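Local coordinates for amidohydrolase 3 domain-containing protein (Pyrococcus horikoshii, PDB 3IGH) that is of unknown function but belongs to the amidohydrolase family and probably hydrolyses carbon-nitrogen bonds other than peptide bonds, at residues 217-222 with 254-259; 203-208 with 229-234. All coordinates share one frame; numbering follows the deposited sequence.

Contact 1 of 2, residues 217-222 with 254-259. With SO4 (sulfate ion), chain K; SO4 (sulfate ion), chain O.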
loop_
_atom_site.group_PDB
_atom_site.type_symbol
_atom_site.label_atom_id
_atom_site.label_comp_id
_atom_site.label_asym_id
_atom_site.label_seq_id
_atom_site.Cartn_x
_atom_site.Cartn_y
_atom_site.Cartn_z
ATOM N N ALA A 217 -4.480 -12.870 1.409
ATOM C CA ALA A 217 -4.397 -13.381 0.044
ATOM C C ALA A 217 -4.205 -12.246 -0.965
ATOM O O ALA A 217 -3.378 -12.341 -1.876
ATOM C CB ALA A 217 -5.657 -14.178 -0.288
ATOM N N LEU A 218 -4.979 -11.176 -0.801
ATOM C CA LEU A 218 -4.867 -10.011 -1.682
ATOM C C LEU A 218 -3.485 -9.363 -1.629
ATOM O O LEU A 218 -2.914 -9.045 -2.678
ATOM C CB LEU A 218 -5.961 -8.976 -1.375
ATOM C CG LEU A 218 -7.406 -9.314 -1.773
ATOM C CD1 LEU A 218 -8.365 -8.295 -1.166
ATOM C CD2 LEU A 218 -7.575 -9.399 -3.305
ATOM N N PHE A 219 -2.959 -9.181 -0.412
ATOM C CA PHE A 219 -1.596 -8.674 -0.203
ATOM C C PHE A 219 -0.554 -9.571 -0.890
ATOM O O PHE A 219 0.361 -9.078 -1.538
ATOM C CB PHE A 219 -1.264 -8.558 1.297
ATOM C CG PHE A 219 -1.822 -7.326 1.970
ATOM C CD1 PHE A 219 -1.791 -6.077 1.338
ATOM C CD2 PHE A 219 -2.332 -7.405 3.256
ATOM C CE1 PHE A 219 -2.297 -4.932 1.975
ATOM C CE2 PHE A 219 -2.834 -6.272 3.903
ATOM C CZ PHE A 219 -2.821 -5.031 3.258
ATOM N N TYR A 220 -0.710 -10.885 -0.746
ATOM C CA TYR A 220 0.167 -11.853 -1.410
ATOM C C TYR A 220 0.146 -11.680 -2.936
ATOM O O TYR A 220 1.193 -11.530 -3.565
ATOM C CB TYR A 220 -0.243 -13.289 -1.030
ATOM C CG TYR A 220 0.490 -14.347 -1.826
ATOM C CD1 TYR A 220 1.793 -14.724 -1.490
ATOM C CD2 TYR A 220 -0.114 -14.963 -2.931
ATOM C CE1 TYR A 220 2.473 -15.694 -2.229
ATOM C CE2 TYR A 220 0.556 -15.920 -3.676
ATOM C CZ TYR A 220 1.847 -16.288 -3.312
ATOM O OH TYR A 220 2.509 -17.238 -4.048
ATOM N N LEU A 221 -1.052 -11.681 -3.516
ATOM C CA LEU A 221 -1.206 -11.557 -4.966
ATOM C C LEU A 221 -0.657 -10.249 -5.516
ATOM O O LEU A 221 -0.021 -10.243 -6.562
ATOM C CB LEU A 221 -2.674 -11.720 -5.366
ATOM C CG LEU A 221 -3.240 -13.143 -5.263
ATOM C CD1 LEU A 221 -4.729 -13.102 -5.437
ATOM C CD2 LEU A 221 -2.607 -14.084 -6.300
ATOM N N GLU A 222 -0.913 -9.150 -4.805
ATOM C CA GLU A 222 -0.339 -7.836 -5.132
ATOM C C GLU A 222 1.204 -7.839 -5.152
ATOM O O GLU A 222 1.793 -7.368 -6.125
ATOM C CB GLU A 222 -0.916 -6.745 -4.204
ATOM C CG GLU A 222 -0.155 -5.405 -4.138
ATOM C CD GLU A 222 -0.447 -4.438 -5.285
ATOM O OE1 GLU A 222 -1.347 -4.694 -6.115
ATOM O OE2 GLU A 222 0.242 -3.396 -5.345
ATOM N N ASN A 254 -0.408 -1.096 -6.834
ATOM C CA ASN A 254 -0.426 -1.293 -8.271
ATOM C C ASN A 254 -1.807 -1.745 -8.758
ATOM O O ASN A 254 -2.398 -1.140 -9.641
ATOM C CB ASN A 254 0.632 -2.326 -8.649
ATOM C CG ASN A 254 0.681 -2.595 -10.131
ATOM O OD1 ASN A 254 0.620 -1.672 -10.948
ATOM N ND2 ASN A 254 0.785 -3.866 -10.490
ATOM N N ARG A 255 -2.320 -2.807 -8.161
ATOM C CA ARG A 255 -3.654 -3.306 -8.491
ATOM C C ARG A 255 -4.600 -3.266 -7.296
ATOM O O ARG A 255 -5.812 -3.123 -7.467
ATOM C CB ARG A 255 -3.550 -4.742 -8.992
ATOM C CG ARG A 255 -2.901 -4.866 -10.349
ATOM C CD ARG A 255 -3.821 -4.340 -11.399
ATOM N NE ARG A 255 -3.422 -4.757 -12.740
ATOM C CZ ARG A 255 -4.107 -4.462 -13.836
ATOM N NH1 ARG A 255 -5.224 -3.750 -13.747
ATOM N NH2 ARG A 255 -3.676 -4.873 -15.021
ATOM N N LEU A 256 -4.037 -3.410 -6.096
ATOM C CA LEU A 256 -4.818 -3.434 -4.865
ATOM C C LEU A 256 -4.903 -2.053 -4.225
ATOM O O LEU A 256 -3.882 -1.382 -4.018
ATOM C CB LEU A 256 -4.202 -4.433 -3.869
ATOM C CG LEU A 256 -4.852 -4.568 -2.481
ATOM C CD1 LEU A 256 -6.279 -5.146 -2.604
ATOM C CD2 LEU A 256 -3.986 -5.432 -1.557
ATOM N N THR A 257 -6.127 -1.643 -3.907
ATOM C CA THR A 257 -6.386 -0.467 -3.091
ATOM C C THR A 257 -7.063 -0.904 -1.796
ATOM O O THR A 257 -8.093 -1.594 -1.828
ATOM C CB THR A 257 -7.338 0.516 -3.813
ATOM O OG1 THR A 257 -6.825 0.796 -5.119
ATOM C CG2 THR A 257 -7.498 1.834 -3.033
ATOM N N ILE A 258 -6.495 -0.510 -0.658
ATOM C CA ILE A 258 -7.221 -0.606 0.611
ATOM C C ILE A 258 -8.177 0.576 0.562
ATOM O O ILE A 258 -7.749 1.724 0.669
ATOM C CB ILE A 258 -6.262 -0.527 1.836
ATOM C CG1 ILE A 258 -5.118 -1.544 1.694
ATOM C CG2 ILE A 258 -7.035 -0.720 3.163
ATOM C CD1 ILE A 258 -5.568 -3.008 1.482
ATOM N N ALA A 259 -9.456 0.300 0.335
ATOM C CA ALA A 259 -10.399 1.349 -0.072
ATOM C C ALA A 259 -11.357 1.817 1.034
ATOM O O ALA A 259 -11.665 3.001 1.130
ATOM C CB ALA A 259 -11.210 0.888 -1.308
HETATM S S SO4 K . -0.067 -5.131 -13.945
HETATM O O1 SO4 K . 0.875 -5.787 -14.846
HETATM O O2 SO4 K . -0.921 -6.134 -13.318
HETATM O O3 SO4 K . 0.668 -4.402 -12.922
HETATM O O4 SO4 K . -0.883 -4.186 -14.699
HETATM S S SO4 O . -4.565 -5.092 -18.662
HETATM O O1 SO4 O . -3.586 -4.524 -19.585
HETATM O O2 SO4 O . -3.957 -6.232 -17.983
HETATM O O3 SO4 O . -4.939 -4.087 -17.673
HETATM O O4 SO4 O . -5.754 -5.535 -19.388
HETATM O O HOH W 1 0.061 -5.786 -8.248
#
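The Glu222 carboxylate takes three backbone N-H groups at the turn that leads into strand 256-264. Two come in on syn lone pairs, one to each oxygen: Arg255 N to OE1 and Asn254 N to OE2 at 2.8 Å. The third, Leu256 N, reaches OE1 at 3.0 Å from above the plane, 54° out of it. The Phe219 ring is approached obliquely by Leu256 CD2, 3.7 Å from CD1, and by Ile258 CD1, 3.8 Å from CE1. At the edge of the Arg255 guanidinium, in its plane, O2 of one sulfate accepts from NE at 2.9 Å, while NH2 donates to O3 of a second sulfate; both ions are probably from the crystallisation liquor. Arg255 NH1 forms a salt bridge with Glu466 and a hydrogen bond to Asn230 OD1.

Glutamate suits this place because its two carboxylate oxygens can accept from several backbone N-H groups at once; CG anti to the backbone N (chi1 163°) and a bend at chi2 (81°) bring CD toward the loop. OE1 is gripped by two of them, and the cluster of N-H dipoles would probably favour the charged form. An alanine here would probably leave the N-H groups of Asn254, Arg255 and Leu256 without their acceptor and the turn freer to move. Water 1 donates to Glu222 O and accepts from Asn254 ND2, bridging the two segments beside the carboxylate.

Leu256 packs against the helix with both methyls: CD1 meets Leu218 CB at 4.0 Å, and CD2 lies against Phe219. Helix 212-223 runs roughly antiparallel to the strand, their segment axes 9.6 Å apart at closest. Leu218 also packs on Val231 of strand 230-235, Ala217 and Leu221 pack on helix 183-199, and Phe219 meets Phe251 of the second subunit edge-to-face.

Contact 2 of 2, residues 203-208 with 229-234. With SO4 (sulfate ion), chain O.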
loop_
_atom_site.group_PDB
_atom_site.type_symbol
_atom_site.label_atom_id
_atom_site.label_comp_id
_atom_site.label_asym_id
_atom_site.label_seq_id
_atom_site.Cartn_x
_atom_site.Cartn_y
_atom_site.Cartn_z
ATOM N N LYS A 203 -12.598 -5.494 -15.577
ATOM C CA LYS A 203 -11.184 -5.315 -15.254
ATOM C C LYS A 203 -10.921 -4.589 -13.940
ATOM O O LYS A 203 -9.773 -4.447 -13.542
ATOM C CB LYS A 203 -10.435 -4.646 -16.405
ATOM C CG LYS A 203 -10.387 -5.526 -17.661
ATOM C CD LYS A 203 -9.433 -4.973 -18.708
ATOM C CE LYS A 203 -9.337 -5.937 -19.881
ATOM N NZ LYS A 203 -8.308 -5.506 -20.851
ATOM N N SER A 204 -11.987 -4.138 -13.284
ATOM C CA SER A 204 -11.892 -3.475 -11.973
ATOM C C SER A 204 -13.099 -3.874 -11.140
ATOM O O SER A 204 -14.197 -4.053 -11.681
ATOM C CB SER A 204 -11.874 -1.957 -12.113
ATOM O OG SER A 204 -10.834 -1.477 -12.936
ATOM N N VAL A 205 -12.904 -4.032 -9.829
ATOM C CA VAL A 205 -13.996 -4.390 -8.922
ATOM C C VAL A 205 -13.860 -3.660 -7.590
ATOM O O VAL A 205 -12.751 -3.273 -7.211
ATOM C CB VAL A 205 -14.074 -5.951 -8.638
ATOM C CG1 VAL A 205 -14.266 -6.780 -9.934
ATOM C CG2 VAL A 205 -12.849 -6.466 -7.867
ATOM N N SER A 206 -14.984 -3.453 -6.903
ATOM C CA SER A 206 -14.955 -3.275 -5.454
ATOM C C SER A 206 -15.311 -4.602 -4.809
ATOM O O SER A 206 -16.404 -5.148 -5.022
ATOM C CB SER A 206 -15.929 -2.207 -4.963
ATOM O OG SER A 206 -15.657 -0.949 -5.542
ATOM N N PHE A 207 -14.368 -5.113 -4.033
ATOM C CA PHE A 207 -14.499 -6.393 -3.344
ATOM C C PHE A 207 -15.007 -6.055 -1.946
ATOM O O PHE A 207 -14.300 -5.450 -1.152
ATOM C CB PHE A 207 -13.128 -7.100 -3.353
ATOM C CG PHE A 207 -13.051 -8.419 -2.597
ATOM C CD1 PHE A 207 -14.175 -9.050 -2.049
ATOM C CD2 PHE A 207 -11.810 -9.052 -2.476
ATOM C CE1 PHE A 207 -14.048 -10.259 -1.333
ATOM C CE2 PHE A 207 -11.675 -10.261 -1.785
ATOM C CZ PHE A 207 -12.794 -10.865 -1.213
ATOM N N MET A 208 -16.253 -6.438 -1.674
ATOM C CA MET A 208 -16.939 -6.107 -0.416
ATOM C C MET A 208 -16.802 -7.181 0.652
ATOM O O MET A 208 -16.843 -8.361 0.339
ATOM C CB MET A 208 -18.420 -5.871 -0.694
ATOM C CG MET A 208 -18.655 -5.043 -1.963
ATOM S SD MET A 208 -17.921 -3.395 -1.830
ATOM C CE MET A 208 -18.917 -2.892 -0.449
ATOM N N ILE A 229 -6.621 -7.851 -12.052
ATOM C CA ILE A 229 -7.676 -6.841 -12.125
ATOM C C ILE A 229 -7.468 -5.829 -10.987
ATOM O O ILE A 229 -6.820 -6.141 -9.986
ATOM C CB ILE A 229 -9.105 -7.474 -11.992
ATOM C CG1 ILE A 229 -9.243 -8.249 -10.672
ATOM C CG2 ILE A 229 -9.442 -8.348 -13.225
ATOM C CD1 ILE A 229 -10.679 -8.699 -10.302
ATOM N N ASN A 230 -8.012 -4.626 -11.149
ATOM C CA ASN A 230 -8.006 -3.638 -10.076
ATOM C C ASN A 230 -8.999 -4.031 -8.989
ATOM O O ASN A 230 -10.152 -4.352 -9.274
ATOM C CB ASN A 230 -8.311 -2.238 -10.620
ATOM C CG ASN A 230 -7.376 -1.841 -11.749
ATOM O OD1 ASN A 230 -6.151 -1.881 -11.598
ATOM N ND2 ASN A 230 -7.947 -1.466 -12.892
ATOM N N VAL A 231 -8.530 -4.051 -7.747
ATOM C CA VAL A 231 -9.355 -4.473 -6.623
ATOM C C VAL A 231 -9.423 -3.352 -5.590
ATOM O O VAL A 231 -8.406 -2.973 -5.009
ATOM C CB VAL A 231 -8.805 -5.765 -5.970
ATOM C CG1 VAL A 231 -9.656 -6.169 -4.751
ATOM C CG2 VAL A 231 -8.738 -6.912 -6.988
ATOM N N PHE A 232 -10.627 -2.840 -5.356
ATOM C CA PHE A 232 -10.860 -1.862 -4.302
ATOM C C PHE A 232 -11.475 -2.604 -3.106
ATOM O O PHE A 232 -12.665 -2.944 -3.106
ATOM C CB PHE A 232 -11.730 -0.701 -4.826
ATOM C CG PHE A 232 -11.026 0.142 -5.864
ATOM C CD1 PHE A 232 -10.409 1.340 -5.500
ATOM C CD2 PHE A 232 -10.918 -0.295 -7.194
ATOM C CE1 PHE A 232 -9.713 2.103 -6.440
ATOM C CE2 PHE A 232 -10.228 0.464 -8.150
ATOM C CZ PHE A 232 -9.621 1.664 -7.766
ATOM N N ALA A 233 -10.644 -2.868 -2.101
ATOM C CA ALA A 233 -11.028 -3.705 -0.960
ATOM C C ALA A 233 -11.827 -2.941 0.084
ATOM O O ALA A 233 -11.357 -1.955 0.645
ATOM C CB ALA A 233 -9.801 -4.343 -0.317
ATOM N N TYR A 234 -13.043 -3.409 0.334
ATOM C CA TYR A 234 -13.846 -2.897 1.440
ATOM C C TYR A 234 -13.872 -3.961 2.516
ATOM O O TYR A 234 -14.506 -5.011 2.364
ATOM C CB TYR A 234 -15.257 -2.523 0.973
ATOM C CG TYR A 234 -15.319 -1.217 0.203
ATOM C CD1 TYR A 234 -14.843 -1.129 -1.109
ATOM C CD2 TYR A 234 -15.890 -0.072 0.779
ATOM C CE1 TYR A 234 -14.904 0.075 -1.821
ATOM C CE2 TYR A 234 -15.961 1.144 0.064
ATOM C CZ TYR A 234 -15.464 1.197 -1.234
ATOM O OH TYR A 234 -15.530 2.366 -1.954
HETATM S S SO4 O . -4.565 -5.092 -18.662
HETATM O O1 SO4 O . -3.586 -4.524 -19.585
HETATM O O2 SO4 O . -3.957 -6.232 -17.983
HETATM O O3 SO4 O . -4.939 -4.087 -17.673
HETATM O O4 SO4 O . -5.754 -5.535 -19.388
#
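Asn230 and Ser204 meet because each side chain leaves its strand with the first torsion near -55°: CG of Asn230 and OG of Ser204 both lie anti to their own carbonyl carbons. Asn230 ND2 then donates to Ser204 OG at 2.9 Å, almost straight (174°) and in the amide plane. Asparagine suits the position because its amide both gives and takes: OD1 accepts from Arg255 NH1, and ND2 also reaches Glu466. At the far end of the two strands, Met208 bends at chi2 and chi3 and lies alongside Tyr234, its SD 4.4 Å from the ring centroid in an oblique Met-aromatic contact. The tyrosine's hydroxyl is hydrogen-bonded to Asp310, while Ser206 OG pairs with Ser451.

Ser204, Ser206, Met208, Asn230 and Tyr234 share one face of the sheet with Phe232, whose ring edge receives Val205 O. On the other face, Val205, Phe207, Val231 and Ala233 are apolar; Phe207 CB meets Val231 CG1 at 3.9 Å, and Val205 CG2 also meets Ile229 CD1, from the residue just before strand 230-235, at 4.0 Å. Valine and isoleucine suit strand positions because branching at CB favours the extended backbone, and their methyls add apolar contact here. Leu70 of helix 70-78 lies against Phe207, Ile229 and Val231.

Between the strands the backbone bonds run in parallel register. Val205 and Phe207 each donate and accept, from Val205 N to Asn230 O at 2.8 Å through to Tyr234 N on Phe207 O. Near the strand's start, the extended chain of Lys203 takes NZ to a sulfate and to Tyr467 O, with a cation-pi contact to Tyr467. With helix 212-223 joining them, the two strands form a beta-alpha-beta unit, the repeating element of the TIM barrel to which the amidohydrolase family belongs.

How the contacts relate
Followed from the N terminus, the chain reaches strand 202-210 well along its length, then passes through helix 212-223, returns in strand 230-235 and, after helix 237-246, comes back in strand 256-264. Contact 2 closes the first of these loops, bringing 203-208 beside 229-234 across 20 intervening residues. Contact 1 closes a longer one, with 31 residues between 217-222 and 254-259. The loops cross rather than nest, since 217-222 lies between the strands of contact 2 while its partner 254-259 comes after both. Strand 230-235 lies between the other two strands: Thr257 N and O probably bond to Val231 O and Ala233 N. The same sulfate is held by Lys203 and Arg255, touching both contacts.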